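DUTPase (Staphylococcus phage 11, PDB 4GV8) hydrolyses dUTP to dUMP and pyrophosphate, as a trimeric phage dUTPase. Local coordinates at residues B[116-119]-B[120-123]. Residues are numbered along the deposited sequence; the frame is centred on the assembly and turned at random.
Sequences LSDA and IRQY
The guanidinium of Arg121 carries the methyl of Ala119 on one face, CB standing 3.6 Å above the plane over the centre of the group, while the carboxylate of Asp118 and the hydroxyl of Ser117 lie round its edge. A salt bridge lies at that edge: Arg121 NH2 donates to Asp118 OD1 at 3.2 Å with an N-H...O angle of 154°. The bond meets OD1 on its syn side but 32° out of the carboxylate plane, and the two flat groups are turned 51° apart. Asp118 OD1 also accepts a weak bond from Ser117 OG, again 3.2 Å long, and this hydroxyl stands 3.6 Å from Arg121 NE. Arg121 CG lies beside the backbone N, which directs the side chain back past Ala119, and the extended run from CG to NE gives it the reach to Asp118. Val107, on strand 106-108, touches both Ser117 and Arg121, and Arg121 NH1 has a long, weak ion pair with Glu38. All this is local and at the surface: a corner at Asp118 and Ala119, bridged by an i to i+3 ion pair, where the chain passes from the two-stranded sheet of 114-117 with 106-108 to that of 120-122 with 103-104, in an outlying region of this jelly-roll dUTPase.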
loop_
_atom_site.group_PDB
_atom_site.type_symbol
_atom_site.label_atom_id
_atom_site.label_comp_id
_atom_site.label_asym_id
_atom_site.label_seq_id
_atom_site.Cartn_x
_atom_site.Cartn_y
_atom_site.Cartn_z
ATOM N N LEU B 116 -6.577 19.029 23.144
ATOM C CA LEU B 116 -5.648 19.775 23.989
ATOM C C LEU B 116 -4.312 19.034 24.041
ATOM O O LEU B 116 -4.259 17.808 24.171
ATOM C CB LEU B 116 -6.200 19.916 25.423
ATOM N N SER B 117 -3.237 19.787 23.919
ATOM C CA SER B 117 -1.878 19.250 24.006
ATOM C C SER B 117 -1.123 19.800 25.250
ATOM O O SER B 117 -1.564 20.741 25.907
ATOM C CB SER B 117 -1.099 19.609 22.725
ATOM O OG SER B 117 0.152 18.896 22.650
ATOM N N ASP B 118 0.026 19.189 25.522
ATOM C CA ASP B 118 0.954 19.580 26.576
ATOM C C ASP B 118 1.966 20.611 26.065
ATOM O O ASP B 118 2.900 20.967 26.780
ATOM C CB ASP B 118 1.716 18.326 27.105
ATOM C CG ASP B 118 2.531 17.577 26.000
ATOM O OD1 ASP B 118 2.304 17.785 24.791
ATOM O OD2 ASP B 118 3.419 16.756 26.342
ATOM N N ALA B 119 1.821 21.039 24.801
ATOM C CA ALA B 119 2.751 21.972 24.188
ATOM C C ALA B 119 2.001 22.739 23.123
ATOM O O ALA B 119 0.921 22.316 22.699
ATOM C CB ALA B 119 3.925 21.228 23.598
ATOM N N ILE B 120 2.545 23.882 22.711
ATOM C CA ILE B 120 2.009 24.599 21.537
ATOM C C ILE B 120 2.844 24.112 20.382
ATOM O O ILE B 120 4.053 24.395 20.304
ATOM C CB ILE B 120 2.020 26.118 21.731
ATOM C CG1 ILE B 120 1.428 26.455 23.139
ATOM C CG2 ILE B 120 1.178 26.775 20.667
ATOM C CD1 ILE B 120 1.674 27.876 23.603
ATOM N N ARG B 121 2.214 23.292 19.544
ATOM C CA ARG B 121 2.924 22.436 18.599
ATOM C C ARG B 121 2.650 22.878 17.177
ATOM O O ARG B 121 1.635 23.511 16.897
ATOM C CB ARG B 121 2.497 20.961 18.728
ATOM C CG ARG B 121 2.877 20.343 20.034
ATOM C CD ARG B 121 2.932 18.840 19.987
ATOM N NE ARG B 121 3.383 18.302 21.270
ATOM C CZ ARG B 121 4.651 18.216 21.673
ATOM N NH1 ARG B 121 5.674 18.624 20.902
ATOM N NH2 ARG B 121 4.894 17.718 22.891
ATOM N N GLN B 122 3.598 22.551 16.297
ATOM C CA GLN B 122 3.492 22.844 14.886
ATOM C C GLN B 122 2.184 22.245 14.283
ATOM O O GLN B 122 1.855 21.065 14.494
ATOM C CB GLN B 122 4.688 22.254 14.131
ATOM C CG GLN B 122 6.044 22.856 14.441
ATOM C CD GLN B 122 7.158 22.290 13.575
ATOM O OE1 GLN B 122 6.908 21.701 12.504
ATOM N NE2 GLN B 122 8.404 22.502 14.012
ATOM N N TYR B 123 1.506 23.062 13.474
ATOM C CA TYR B 123 0.224 22.723 12.887
ATOM C C TYR B 123 0.444 21.519 11.945
ATOM O O TYR B 123 1.418 21.499 11.185
ATOM C CB TYR B 123 -0.396 23.979 12.136
ATOM C CG TYR B 123 -1.839 23.738 11.650
ATOM C CD1 TYR B 123 -2.925 23.862 12.526
ATOM C CD2 TYR B 123 -2.109 23.296 10.359
ATOM C CE1 TYR B 123 -4.243 23.602 12.116
ATOM C CE2 TYR B 123 -3.426 23.029 9.927
ATOM C CZ TYR B 123 -4.493 23.192 10.810
ATOM O OH TYR B 123 -5.799 22.950 10.404
#